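Local coordinates for mitochondrial RNA-binding protein 1 (PDB 2GIA), which pairs with mitochondrial RNA-binding protein 2 in a guide-RNA-binding complex of Trypanosoma brucei that acts as an RNA matchmaker in RNA editing, at residues Leu10-Ile15 with Met27-Asp33; Lys35-Gln41 with Ile65-His71; Lys93-Leu97 with His109-His113. One frame throughout, in Å; residues are numbered along the deposited sequence.

Interaction 1 of 3, residues Leu10-Ile15 with Met27-Asp33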
ATOM      1  N   LEU B  10     -18.772   2.118   7.856  1.00 35.82           N
ATOM      2  CA  LEU B  10     -17.447   2.657   7.593  1.00 26.52           C
ATOM      3  C   LEU B  10     -16.317   1.771   8.082  1.00 25.11           C
ATOM      4  O   LEU B  10     -16.473   0.997   9.031  1.00 19.73           O
ATOM      5  CB  LEU B  10     -17.297   4.017   8.287  1.00 23.02           C
ATOM      6  CG  LEU B  10     -18.373   5.035   7.925  1.00 31.43           C
ATOM      7  CD1 LEU B  10     -18.199   6.308   8.763  1.00 29.15           C
ATOM      8  CD2 LEU B  10     -18.300   5.318   6.428  1.00 32.23           C
ATOM      9  N   PRO B  11     -15.171   1.842   7.402  1.00 20.65           N
ATOM     10  CA  PRO B  11     -14.031   1.050   7.849  1.00 18.31           C
ATOM     11  C   PRO B  11     -13.701   1.644   9.224  1.00 15.20           C
ATOM     12  O   PRO B  11     -13.758   2.885   9.380  1.00 18.94           O
ATOM     13  CB  PRO B  11     -12.930   1.417   6.846  1.00 22.30           C
ATOM     14  CG  PRO B  11     -13.678   1.750   5.583  1.00 25.00           C
ATOM     15  CD  PRO B  11     -14.902   2.519   6.121  1.00 19.88           C
ATOM     16  N   LYS B  12     -13.367   0.807  10.200  1.00 19.21           N
ATOM     17  CA  LYS B  12     -13.049   1.303  11.538  1.00 17.34           C
ATOM     18  C   LYS B  12     -12.375   0.262  12.378  1.00 17.50           C
ATOM     19  O   LYS B  12     -12.352  -0.904  12.001  1.00 19.10           O
ATOM     20  CB  LYS B  12     -14.351   1.633  12.290  1.00 22.27           C
ATOM     21  CG  LYS B  12     -15.244   0.356  12.501  1.00 26.11           C
ATOM     22  CD  LYS B  12     -16.433   0.609  13.495  1.00 26.06           C
ATOM     23  CE  LYS B  12     -17.248  -0.689  13.743  1.00 34.48           C
ATOM     24  NZ  LYS B  12     -18.335  -0.508  14.781  1.00 38.63           N
ATOM     25  N   PHE B  13     -11.779   0.689  13.503  1.00 15.36           N
ATOM     26  CA  PHE B  13     -11.290  -0.255  14.500  1.00 16.87           C
ATOM     27  C   PHE B  13     -11.721   0.305  15.865  1.00 20.13           C
ATOM     28  O   PHE B  13     -11.973   1.513  16.003  1.00 18.67           O
ATOM     29  CB  PHE B  13      -9.767  -0.503  14.442  1.00 17.46           C
ATOM     30  CG  PHE B  13      -8.909   0.635  14.947  1.00 17.02           C
ATOM     31  CD1 PHE B  13      -8.407   1.598  14.045  1.00 17.75           C
ATOM     32  CD2 PHE B  13      -8.559   0.714  16.286  1.00 20.81           C
ATOM     33  CE1 PHE B  13      -7.540   2.633  14.492  1.00 16.10           C
ATOM     34  CE2 PHE B  13      -7.704   1.737  16.763  1.00 20.89           C
ATOM     35  CZ  PHE B  13      -7.185   2.706  15.858  1.00 15.16           C
ATOM     36  N   GLU B  14     -11.800  -0.569  16.867  1.00 21.16           N
ATOM     37  CA  GLU B  14     -12.203  -0.148  18.191  1.00 20.48           C
ATOM     38  C   GLU B  14     -11.302  -0.756  19.239  1.00 25.57           C
ATOM     39  O   GLU B  14     -10.779  -1.854  19.058  1.00 24.35           O
ATOM     40  CB  GLU B  14     -13.653  -0.592  18.453  1.00 19.55           C
ATOM     41  CG  GLU B  14     -14.652   0.016  17.480  1.00 18.07           C
ATOM     42  CD  GLU B  14     -16.084  -0.521  17.711  1.00 29.47           C
ATOM     43  OE1 GLU B  14     -17.018   0.053  17.145  1.00 25.54           O
ATOM     44  OE2 GLU B  14     -16.249  -1.505  18.461  1.00 30.31           O
ATOM     45  N   ILE B  15     -11.104  -0.019  20.324  1.00 19.80           N
ATOM     46  CA  ILE B  15     -10.329  -0.493  21.464  1.00 20.96           C
ATOM     47  C   ILE B  15     -11.334  -0.537  22.629  1.00 22.56           C
ATOM     48  O   ILE B  15     -11.829   0.500  23.060  1.00 23.76           O
ATOM     49  CB  ILE B  15      -9.233   0.492  21.818  1.00 19.17           C
ATOM     50  CG1 ILE B  15      -8.271   0.601  20.606  1.00 29.93           C
ATOM     51  CG2 ILE B  15      -8.453   0.021  23.051  1.00 21.32           C
ATOM     52  CD1 ILE B  15      -7.147   1.611  20.804  1.00 25.72           C
ATOM     53  N   MET B  27     -14.449   2.913  25.440  1.00 17.03           N
ATOM     54  CA  MET B  27     -14.465   2.182  24.181  1.00 16.67           C
ATOM     55  C   MET B  27     -14.043   3.296  23.203  1.00 19.25           C
ATOM     56  O   MET B  27     -14.706   4.325  23.103  1.00 18.39           O
ATOM     57  CB  MET B  27     -15.857   1.637  23.815  1.00 18.03           C
ATOM     58  CG  MET B  27     -15.812   0.723  22.535  1.00 25.24           C
ATOM     59  SD  MET B  27     -15.712   1.723  20.994  1.00 26.84           S
ATOM     60  CE  MET B  27     -17.460   2.186  20.804  1.00 38.56           C
ATOM     61  N   THR B  28     -12.933   3.115  22.476  1.00 18.61           N
ATOM     62  CA  THR B  28     -12.500   4.192  21.562  1.00 15.52           C
ATOM     63  C   THR B  28     -12.671   3.685  20.134  1.00 18.51           C
ATOM     64  O   THR B  28     -12.298   2.556  19.839  1.00 18.14           O
ATOM     65  CB  THR B  28     -10.962   4.521  21.773  1.00 19.10           C
ATOM     66  OG1 THR B  28     -10.761   4.978  23.110  1.00 20.33           O
ATOM     67  CG2 THR B  28     -10.488   5.591  20.780  1.00 18.37           C
ATOM     68  N   ARG B  29     -13.221   4.506  19.268  1.00 16.30           N
ATOM     69  CA  ARG B  29     -13.457   4.084  17.871  1.00 15.49           C
ATOM     70  C   ARG B  29     -12.796   5.052  16.908  1.00 20.10           C
ATOM     71  O   ARG B  29     -12.916   6.261  17.089  1.00 20.88           O
ATOM     72  CB  ARG B  29     -14.991   4.094  17.569  1.00 14.33           C
ATOM     73  CG  ARG B  29     -15.335   3.664  16.111  1.00 19.86           C
ATOM     74  CD  ARG B  29     -16.857   3.735  15.810  1.00 25.49           C
ATOM     75  NE  ARG B  29     -17.516   2.681  16.573  1.00 28.07           N
ATOM     76  CZ  ARG B  29     -18.676   2.820  17.204  1.00 38.24           C
ATOM     77  NH1 ARG B  29     -19.181   1.802  17.873  1.00 28.09           N
ATOM     78  NH2 ARG B  29     -19.332   3.969  17.156  1.00 32.96           N
ATOM     79  N   VAL B  30     -12.097   4.514  15.897  1.00 17.11           N
ATOM     80  CA  VAL B  30     -11.472   5.327  14.859  1.00 17.13           C
ATOM     81  C   VAL B  30     -12.098   4.813  13.564  1.00 17.63           C
ATOM     82  O   VAL B  30     -12.005   3.619  13.255  1.00 16.66           O
ATOM     83  CB  VAL B  30      -9.908   5.126  14.825  1.00 18.46           C
ATOM     84  CG1 VAL B  30      -9.297   6.009  13.695  1.00 15.66           C
ATOM     85  CG2 VAL B  30      -9.312   5.547  16.190  1.00 17.39           C
ATOM     86  N   ALA B  31     -12.784   5.707  12.842  1.00 18.48           N
ATOM     87  CA  ALA B  31     -13.437   5.341  11.590  1.00 16.27           C
ATOM     88  C   ALA B  31     -13.092   6.378  10.537  1.00 18.05           C
ATOM     89  O   ALA B  31     -12.582   7.479  10.841  1.00 18.56           O
ATOM     90  CB  ALA B  31     -14.997   5.319  11.763  1.00 18.13           C
ATOM     91  N   VAL B  32     -13.397   6.052   9.289  1.00 14.03           N
ATOM     92  CA  VAL B  32     -13.134   7.043   8.231  1.00 14.98           C
ATOM     93  C   VAL B  32     -14.273   6.985   7.203  1.00 19.49           C
ATOM     94  O   VAL B  32     -14.733   5.907   6.814  1.00 22.93           O
ATOM     95  CB  VAL B  32     -11.773   6.804   7.525  1.00 16.58           C
ATOM     96  CG1 VAL B  32     -11.803   5.504   6.681  1.00 16.34           C
ATOM     97  CG2 VAL B  32     -11.484   7.980   6.592  1.00 17.73           C
ATOM     98  N   ASP B  33     -14.741   8.160   6.833  1.00 20.47           N
ATOM     99  CA  ASP B  33     -15.803   8.311   5.840  1.00 22.01           C
ATOM    100  C   ASP B  33     -15.176   9.066   4.636  1.00 19.82           C
ATOM    101  O   ASP B  33     -15.186  10.292   4.593  1.00 21.96           O
ATOM    102  CB  ASP B  33     -16.942   9.133   6.464  1.00 26.63           C
ATOM    103  CG  ASP B  33     -18.143   9.270   5.524  1.00 37.74           C
ATOM    104  OD1 ASP B  33     -18.110   8.716   4.397  1.00 29.64           O
ATOM    105  OD2 ASP B  33     -19.121   9.923   5.924  1.00 44.97           O
TER
HETATM  106  O   HOH W   1     -10.461   2.612  24.803  1.00 20.40           O
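An antiparallel hairpin shows how one strand pair can serve two quite different environments. The contact begins at Leu10, whose CB lies 3.5 Å from Val32 O and whose CD1 meets Asp33 CB at 3.9 Å. Pro11 has no amide hydrogen to give, but its O accepts from Val32 N at 3.2 Å. Lys12 opposes Ala31 in a non-hydrogen-bonded pair, and its NZ reaches along its own strand to Glu14 OE1 (2.8 Å). Phe13 and Val30 form a hydrogen-bonded pair, Phe13 N to Val30 O 2.9 Å and Val30 N to Phe13 O 3.0 Å, with Phe13 CE1 only 3.5 Å from Val30 CB. Glu14 OE1 also takes Arg29 NE (2.7 Å) and NH1 (2.9 Å), so a single carboxylate oxygen reconciles two like charges, Lys12 NZ and Arg29 NE, 3.7 Å apart. Ile15 closes the ladder with Thr28 (Ile15 N to Thr28 O and Thr28 N to Ile15 O, both 2.9 Å), and a water bridges Ile15 O and Thr28 OG1, which also hydrogen-bonds Gln41 NE2. Phe13, Ile15, Thr28 and Val30 turn to the protein interior, packing on strand 121-128 and helix 130-145, where Phe138 meets Phe13 edge-to-face; strand 36-43 continues the sheet beyond 26-33.

Interaction 2 of 3, residues Lys35-Gln41 with Ile65-His71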
ATOM      1  N   LYS B  35     -12.725  10.968   2.947  1.00 17.17           N
ATOM      2  CA  LYS B  35     -11.567  11.757   3.315  1.00 21.17           C
ATOM      3  C   LYS B  35     -11.556  12.125   4.793  1.00 21.27           C
ATOM      4  O   LYS B  35     -10.535  12.598   5.298  1.00 21.64           O
ATOM      5  CB  LYS B  35     -11.591  13.082   2.522  1.00 21.81           C
ATOM      6  CG  LYS B  35     -11.534  12.915   0.999  1.00 26.10           C
ATOM      7  CD  LYS B  35     -11.696  14.302   0.327  1.00 31.29           C
ATOM      8  CE  LYS B  35     -11.393  14.292  -1.200  1.00 34.50           C
ATOM      9  NZ  LYS B  35     -11.476  15.737  -1.731  1.00 38.10           N
ATOM     10  N   LEU B  36     -12.682  11.906   5.472  1.00 20.69           N
ATOM     11  CA  LEU B  36     -12.832  12.378   6.850  1.00 19.65           C
ATOM     12  C   LEU B  36     -12.784  11.373   7.993  1.00 17.39           C
ATOM     13  O   LEU B  36     -13.639  10.492   8.111  1.00 17.04           O
ATOM     14  CB  LEU B  36     -14.125  13.185   6.927  1.00 22.15           C
ATOM     15  CG  LEU B  36     -14.339  14.226   5.787  1.00 27.02           C
ATOM     16  CD1 LEU B  36     -15.661  15.014   6.097  1.00 25.34           C
ATOM     17  CD2 LEU B  36     -13.134  15.213   5.697  1.00 22.12           C
ATOM     18  N   LEU B  37     -11.735  11.505   8.806  1.00 18.13           N
ATOM     19  CA  LEU B  37     -11.515  10.641   9.970  1.00 16.79           C
ATOM     20  C   LEU B  37     -12.547  11.015  11.066  1.00 20.27           C
ATOM     21  O   LEU B  37     -12.795  12.197  11.307  1.00 22.22           O
ATOM     22  CB  LEU B  37     -10.124  10.935  10.465  1.00 19.22           C
ATOM     23  CG  LEU B  37      -9.083   9.941  10.910  1.00 31.92           C
ATOM     24  CD1 LEU B  37      -9.182   8.563  10.206  1.00 20.51           C
ATOM     25  CD2 LEU B  37      -7.714  10.674  10.673  1.00 26.14           C
ATOM     26  N   LEU B  38     -13.142  10.025  11.704  1.00 18.19           N
ATOM     27  CA  LEU B  38     -14.108  10.258  12.788  1.00 20.39           C
ATOM     28  C   LEU B  38     -13.574   9.510  14.000  1.00 20.24           C
ATOM     29  O   LEU B  38     -13.530   8.281  14.021  1.00 21.15           O
ATOM     30  CB  LEU B  38     -15.508   9.709  12.398  1.00 21.84           C
ATOM     31  CG  LEU B  38     -15.939  10.214  10.998  1.00 30.00           C
ATOM     32  CD1 LEU B  38     -17.177   9.480  10.465  1.00 39.75           C
ATOM     33  CD2 LEU B  38     -16.201  11.710  11.089  1.00 35.33           C
ATOM     34  N   ILE B  39     -13.235  10.242  15.050  1.00 17.18           N
ATOM     35  CA  ILE B  39     -12.676   9.611  16.232  1.00 14.64           C
ATOM     36  C   ILE B  39     -13.702   9.782  17.344  1.00 20.65           C
ATOM     37  O   ILE B  39     -14.125  10.900  17.607  1.00 20.91           O
ATOM     38  CB  ILE B  39     -11.348  10.294  16.599  1.00 15.49           C
ATOM     39  CG1 ILE B  39     -10.361  10.096  15.426  1.00 24.66           C
ATOM     40  CG2 ILE B  39     -10.760   9.617  17.850  1.00 17.20           C
ATOM     41  CD1 ILE B  39      -8.980  10.789  15.632  1.00 22.31           C
ATOM     42  N   SER B  40     -14.083   8.668  17.963  1.00 18.84           N
ATOM     43  CA  SER B  40     -15.115   8.642  19.002  1.00 18.82           C
ATOM     44  C   SER B  40     -14.689   7.892  20.232  1.00 16.09           C
ATOM     45  O   SER B  40     -13.792   7.035  20.194  1.00 19.37           O
ATOM     46  CB  SER B  40     -16.394   7.948  18.435  1.00 19.48           C
ATOM     47  OG  SER B  40     -16.862   8.675  17.336  1.00 34.07           O
ATOM     48  N   GLN B  41     -15.281   8.248  21.372  1.00 17.56           N
ATOM     49  CA  GLN B  41     -14.976   7.491  22.547  1.00 16.19           C
ATOM     50  C   GLN B  41     -16.200   7.473  23.460  1.00 19.86           C
ATOM     51  O   GLN B  41     -16.848   8.505  23.617  1.00 19.13           O
ATOM     52  CB  GLN B  41     -13.823   8.083  23.330  1.00 18.65           C
ATOM     53  CG  GLN B  41     -13.361   7.097  24.416  1.00 19.15           C
ATOM     54  CD  GLN B  41     -12.214   7.665  25.248  1.00 26.14           C
ATOM     55  OE1 GLN B  41     -12.407   8.527  26.106  1.00 22.19           O
ATOM     56  NE2 GLN B  41     -11.006   7.176  24.986  1.00 15.62           N
ATOM     57  N   ILE B  65     -17.713  11.259  23.130  1.00 22.75           N
ATOM     58  CA  ILE B  65     -16.938  12.323  22.550  1.00 21.48           C
ATOM     59  C   ILE B  65     -16.926  11.911  21.061  1.00 22.42           C
ATOM     60  O   ILE B  65     -16.776  10.727  20.740  1.00 21.84           O
ATOM     61  CB  ILE B  65     -15.494  12.328  23.103  1.00 23.38           C
ATOM     62  CG1 ILE B  65     -15.512  12.958  24.490  1.00 23.99           C
ATOM     63  CG2 ILE B  65     -14.544  13.087  22.156  1.00 22.43           C
ATOM     64  CD1 ILE B  65     -14.327  12.553  25.325  1.00 23.10           C
ATOM     65  N   SER B  66     -17.080  12.871  20.151  1.00 21.31           N
ATOM     66  CA  SER B  66     -17.057  12.544  18.739  1.00 23.82           C
ATOM     67  C   SER B  66     -16.476  13.705  17.939  1.00 25.48           C
ATOM     68  O   SER B  66     -17.076  14.784  17.849  1.00 26.04           O
ATOM     69  CB  SER B  66     -18.476  12.198  18.238  1.00 27.55           C
ATOM     70  OG  SER B  66     -18.374  11.602  16.966  1.00 36.15           O
ATOM     71  N   VAL B  67     -15.286  13.504  17.372  1.00 21.48           N
ATOM     72  CA  VAL B  67     -14.647  14.572  16.623  1.00 17.78           C
ATOM     73  C   VAL B  67     -14.449  14.176  15.159  1.00 22.49           C
ATOM     74  O   VAL B  67     -14.260  12.998  14.834  1.00 22.35           O
ATOM     75  CB  VAL B  67     -13.263  14.987  17.231  1.00 16.83           C
ATOM     76  CG1 VAL B  67     -13.468  15.529  18.698  1.00 22.83           C
ATOM     77  CG2 VAL B  67     -12.300  13.814  17.280  1.00 17.81           C
ATOM     78  N   ARG B  68     -14.461  15.184  14.296  1.00 20.89           N
ATOM     79  CA  ARG B  68     -14.317  14.941  12.854  1.00 24.57           C
ATOM     80  C   ARG B  68     -13.106  15.725  12.376  1.00 22.59           C
ATOM     81  O   ARG B  68     -13.005  16.912  12.657  1.00 23.18           O
ATOM     82  CB  ARG B  68     -15.616  15.419  12.171  1.00 27.15           C
ATOM     83  CG  ARG B  68     -15.686  15.181  10.689  1.00 38.44           C
ATOM     84  CD  ARG B  68     -16.868  15.985  10.117  1.00 52.64           C
ATOM     85  NE  ARG B  68     -17.580  15.237   9.095  1.00 66.67           N
ATOM     86  CZ  ARG B  68     -18.463  14.269   9.332  1.00 68.44           C
ATOM     87  NH1 ARG B  68     -18.772  13.915  10.577  1.00 62.82           N
ATOM     88  NH2 ARG B  68     -19.030  13.636   8.307  1.00 70.57           N
ATOM     89  N   LEU B  69     -12.165  15.069  11.675  1.00 20.09           N
ATOM     90  CA  LEU B  69     -10.969  15.755  11.185  1.00 22.00           C
ATOM     91  C   LEU B  69     -11.106  16.057   9.674  1.00 24.24           C
ATOM     92  O   LEU B  69     -12.026  15.588   9.014  1.00 27.74           O
ATOM     93  CB  LEU B  69      -9.716  14.880  11.455  1.00 22.23           C
ATOM     94  CG  LEU B  69      -9.515  14.312  12.877  1.00 27.52           C
ATOM     95  CD1 LEU B  69      -8.043  13.818  13.087  1.00 22.02           C
ATOM     96  CD2 LEU B  69      -9.876  15.332  13.896  1.00 23.34           C
ATOM     97  N   ARG B  70     -10.183  16.835   9.138  1.00 18.15           N
ATOM     98  CA  ARG B  70     -10.208  17.196   7.715  1.00 26.45           C
ATOM     99  C   ARG B  70      -9.312  16.264   6.900  1.00 25.20           C
ATOM    100  O   ARG B  70      -8.467  15.571   7.445  1.00 20.47           O
ATOM    101  CB  ARG B  70      -9.691  18.624   7.522  1.00 29.00           C
ATOM    102  CG  ARG B  70     -10.467  19.763   8.188  1.00 34.26           C
ATOM    103  CD  ARG B  70      -9.591  21.050   8.107  1.00 37.35           C
ATOM    104  NE  ARG B  70      -8.309  20.850   8.807  1.00 31.94           N
ATOM    105  CZ  ARG B  70      -7.257  21.661   8.721  1.00 43.82           C
ATOM    106  NH1 ARG B  70      -7.324  22.745   7.946  1.00 34.04           N
ATOM    107  NH2 ARG B  70      -6.144  21.394   9.412  1.00 31.64           N
ATOM    108  N   HIS B  71      -9.485  16.243   5.586  1.00 17.39           N
ATOM    109  CA  HIS B  71      -8.633  15.403   4.769  1.00 19.43           C
ATOM    110  C   HIS B  71      -7.154  15.687   5.041  1.00 23.67           C
ATOM    111  O   HIS B  71      -6.338  14.768   5.134  1.00 20.40           O
ATOM    112  CB  HIS B  71      -8.899  15.641   3.278  1.00 21.54           C
ATOM    113  CG  HIS B  71      -8.335  14.568   2.385  1.00 20.62           C
ATOM    114  ND1 HIS B  71      -8.222  14.728   1.018  1.00 19.13           N
ATOM    115  CD2 HIS B  71      -7.895  13.309   2.655  1.00 18.31           C
ATOM    116  CE1 HIS B  71      -7.738  13.618   0.485  1.00 25.52           C
ATOM    117  NE2 HIS B  71      -7.527  12.741   1.451  1.00 20.42           N
TER
HETATM  118  O   HOH W   2      -8.806  16.956  -0.389  1.00 22.41           O
HETATM  119  O   HOH W   3      -9.517  13.086   7.859  1.00 22.60           O
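Hydrogen-bond accounting in a sheet is clearest where a strand ends and, here, a water takes over. Between Ile65 and Val67 the ladder is complete: Gln41 N to Ile65 O (3.0 Å), Ile65 N to Gln41 O (2.9 Å), Ile39 N to Val67 O and Val67 N to Ile39 O (both 2.9 Å). Leu69 N still donates to Leu37 O at 3.0 Å, but the reciprocal bond is missing, because Leu69 O has moved away; Leu37 N donates a hydrogen bond to a water (2.9 Å) that in turn donates to Lys35 O (2.8 Å) and Arg70 O (2.7 Å). Leu38 and Ser40 bond through their backbones to Ala31 and Arg29, as expected for a strand inside the antiparallel four-stranded sheet, one of the two sheets of the Whirly-type fold shared by MRP1 and MRP2. At the sheet's outer strand, Arg68 O accepts from Tyr95 OH. Ile39 CB packs on Val67 CG2 at 3.7 Å, on the inner side, where Gln41 OE1 accepts from Trp123 NE1, and Gln41 NE2 hydrogen-bonds Thr28 OG1. Arg70 occupies the N-cap position of helix 71-81 and its guanidinium pairs with Asp73. Lys35 CG sits 3.8 Å above the centroid of the His71 ring in a CH-pi contact; a second water joins Lys35 NZ (3.2 Å) to His71 ND1 (2.7 Å), while His71 NE2 bonds Ser146.

Interaction 3 of 3, residues Lys93-Leu97 with His109-His113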
ATOM      1  N   LYS B  93     -13.665  25.095  16.090  1.00 32.11           N
ATOM      2  CA  LYS B  93     -14.611  25.612  17.049  1.00 37.43           C
ATOM      3  C   LYS B  93     -14.980  24.502  18.017  1.00 35.10           C
ATOM      4  O   LYS B  93     -15.315  24.763  19.171  1.00 35.68           O
ATOM      5  CB  LYS B  93     -15.873  26.103  16.321  1.00 46.90           C
ATOM      6  CG  LYS B  93     -17.155  25.945  17.140  1.00 58.43           C
ATOM      7  CD  LYS B  93     -18.325  25.362  16.308  1.00 70.82           C
ATOM      8  CE  LYS B  93     -18.653  23.886  16.667  1.00 70.25           C
ATOM      9  NZ  LYS B  93     -18.964  23.656  18.132  1.00 60.54           N
ATOM     10  N   ALA B  94     -14.938  23.250  17.554  1.00 29.87           N
ATOM     11  CA  ALA B  94     -15.321  22.155  18.433  1.00 28.70           C
ATOM     12  C   ALA B  94     -14.218  21.570  19.323  1.00 24.72           C
ATOM     13  O   ALA B  94     -14.513  20.987  20.375  1.00 28.05           O
ATOM     14  CB  ALA B  94     -15.983  21.007  17.589  1.00 29.04           C
ATOM     15  N   TYR B  95     -12.952  21.714  18.929  1.00 22.82           N
ATOM     16  CA  TYR B  95     -11.913  21.078  19.736  1.00 24.25           C
ATOM     17  C   TYR B  95     -10.559  21.645  19.442  1.00 21.03           C
ATOM     18  O   TYR B  95     -10.384  22.334  18.441  1.00 21.23           O
ATOM     19  CB  TYR B  95     -11.865  19.558  19.428  1.00 17.48           C
ATOM     20  CG  TYR B  95     -11.620  19.227  17.952  1.00 20.95           C
ATOM     21  CD1 TYR B  95     -12.667  18.768  17.114  1.00 21.60           C
ATOM     22  CD2 TYR B  95     -10.352  19.420  17.377  1.00 25.31           C
ATOM     23  CE1 TYR B  95     -12.448  18.522  15.730  1.00 19.98           C
ATOM     24  CE2 TYR B  95     -10.133  19.172  16.016  1.00 24.53           C
ATOM     25  CZ  TYR B  95     -11.187  18.729  15.196  1.00 22.26           C
ATOM     26  OH  TYR B  95     -10.950  18.524  13.830  1.00 22.45           O
ATOM     27  N   THR B  96      -9.605  21.315  20.321  1.00 18.26           N
ATOM     28  CA  THR B  96      -8.195  21.672  20.147  1.00 19.18           C
ATOM     29  C   THR B  96      -7.476  20.413  20.499  1.00 21.00           C
ATOM     30  O   THR B  96      -7.497  20.003  21.633  1.00 20.93           O
ATOM     31  CB  THR B  96      -7.724  22.821  21.070  1.00 27.55           C
ATOM     32  OG1 THR B  96      -8.388  24.015  20.662  1.00 25.60           O
ATOM     33  CG2 THR B  96      -6.215  23.067  20.892  1.00 21.39           C
ATOM     34  N   LEU B  97      -6.828  19.792  19.509  1.00 18.78           N
ATOM     35  CA  LEU B  97      -6.198  18.504  19.749  1.00 16.52           C
ATOM     36  C   LEU B  97      -4.824  18.424  19.152  1.00 16.58           C
ATOM     37  O   LEU B  97      -4.585  18.911  18.044  1.00 19.72           O
ATOM     38  CB  LEU B  97      -7.066  17.365  19.109  1.00 19.25           C
ATOM     39  CG  LEU B  97      -8.398  16.977  19.750  1.00 20.46           C
ATOM     40  CD1 LEU B  97      -9.214  15.944  18.887  1.00 21.76           C
ATOM     41  CD2 LEU B  97      -8.062  16.397  21.110  1.00 21.35           C
ATOM     42  N   HIS B 109      -4.572  14.249  22.266  1.00 17.03           N
ATOM     43  CA  HIS B 109      -5.028  14.886  23.507  1.00 16.45           C
ATOM     44  C   HIS B 109      -5.319  16.371  23.353  1.00 15.94           C
ATOM     45  O   HIS B 109      -4.757  17.036  22.476  1.00 19.49           O
ATOM     46  CB  HIS B 109      -3.967  14.655  24.604  1.00 15.26           C
ATOM     47  CG  HIS B 109      -2.609  15.225  24.267  1.00 19.65           C
ATOM     48  ND1 HIS B 109      -2.240  16.512  24.601  1.00 24.77           N
ATOM     49  CD2 HIS B 109      -1.570  14.711  23.568  1.00 21.18           C
ATOM     50  CE1 HIS B 109      -1.031  16.767  24.118  1.00 26.05           C
ATOM     51  NE2 HIS B 109      -0.599  15.691  23.483  1.00 24.40           N
ATOM     52  N   GLY B 110      -6.239  16.857  24.190  1.00 19.77           N
ATOM     53  CA  GLY B 110      -6.587  18.274  24.181  1.00 19.85           C
ATOM     54  C   GLY B 110      -7.945  18.536  24.795  1.00 17.54           C
ATOM     55  O   GLY B 110      -8.408  17.813  25.688  1.00 20.37           O
ATOM     56  N   LYS B 111      -8.624  19.535  24.247  1.00 17.44           N
ATOM     57  CA  LYS B 111      -9.933  19.945  24.743  1.00 24.07           C
ATOM     58  C   LYS B 111     -11.030  19.553  23.756  1.00 20.45           C
ATOM     59  O   LYS B 111     -10.908  19.820  22.569  1.00 22.12           O
ATOM     60  CB  LYS B 111      -9.915  21.470  24.927  1.00 23.67           C
ATOM     61  CG  LYS B 111      -8.937  21.907  26.050  1.00 32.57           C
ATOM     62  CD  LYS B 111      -9.061  23.382  26.404  1.00 38.93           C
ATOM     63  CE  LYS B 111      -8.226  23.730  27.659  1.00 39.62           C
ATOM     64  NZ  LYS B 111      -8.605  22.899  28.867  1.00 34.51           N
ATOM     65  N   VAL B 112     -12.100  18.949  24.250  1.00 19.35           N
ATOM     66  CA  VAL B 112     -13.207  18.525  23.370  1.00 18.82           C
ATOM     67  C   VAL B 112     -14.481  18.660  24.205  1.00 23.23           C
ATOM     68  O   VAL B 112     -14.425  18.913  25.404  1.00 23.79           O
ATOM     69  CB  VAL B 112     -13.124  17.010  23.028  1.00 20.02           C
ATOM     70  CG1 VAL B 112     -11.804  16.711  22.305  1.00 19.83           C
ATOM     71  CG2 VAL B 112     -13.177  16.158  24.340  1.00 19.75           C
ATOM     72  N   HIS B 113     -15.636  18.470  23.595  1.00 25.49           N
ATOM     73  CA  HIS B 113     -16.829  18.475  24.449  1.00 29.30           C
ATOM     74  C   HIS B 113     -17.572  17.178  24.177  1.00 31.54           C
ATOM     75  O   HIS B 113     -17.348  16.565  23.129  1.00 27.49           O
ATOM     76  CB  HIS B 113     -17.677  19.711  24.164  1.00 33.57           C
ATOM     77  CG  HIS B 113     -18.099  19.854  22.743  1.00 36.48           C
ATOM     78  ND1 HIS B 113     -19.067  19.054  22.171  1.00 47.54           N
ATOM     79  CD2 HIS B 113     -17.715  20.730  21.784  1.00 39.85           C
ATOM     80  CE1 HIS B 113     -19.264  19.434  20.916  1.00 47.31           C
ATOM     81  NE2 HIS B 113     -18.457  20.447  20.657  1.00 42.08           N
TER
HETATM   82  O   HOH W   4     -15.292  18.439  20.685  1.00 27.95           O
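A short antiparallel bridge within the five-stranded antiparallel sheet illustrates how glycine lets a chain turn a corner while its pairing with strand 96-101 carries on past it. His109 is paired through its backbone with Asp98 and points its side chain away from residues 93-97, its NE2 bonded to Glu100; its O lies 3.4 Å from Leu97 CA in a CA-H...O contact. At Gly110 the chain turns: the backbone angles (phi 159°, psi -146°) and the nearness of Thr96 O, 3.2 Å from Gly110 CA, leave no room for a CB. Lys111 then forms the hydrogen-bonded pair with Thr96, Lys111 N to Thr96 O 2.9 Å and Thr96 N to Lys111 O 3.0 Å, while its amine makes a salt bridge to Asp122. Val112 CG1 touches both Leu97 CD2 (3.9 Å) and Tyr95 CB (4.0 Å), and its backbone bonds to Glu121. Beyond it the strands part, and at His113 direct pairing gives way to solvent: one water accepts from His113 N at 2.9 Å and donates to Ala94 O at 2.7 Å.

Interactions 1 and 2 are adjacent strand pairs of one four-stranded sheet, 26-33 beside 36-43, joined by Ala31 O to Leu38 N at 2.7 Å and Arg29 N to Ser40 O at 2.8 Å. Both set a largely apolar inner face against the rest of the protein, but charge differs on the outer one: interaction 1 carries a compact salt-bridge network, whereas interaction 2 presents the guanidinium of Arg68, with Leu38 CD2 over its face and Leu36 nearby. Interaction 3 belongs to the other sheet, lies farther from the chain centre and buries less area. It meets interaction 2 through Tyr95 OH, 2.9 Å from Arg68 O; interaction 1 remains about 11 Å off between nearest atoms.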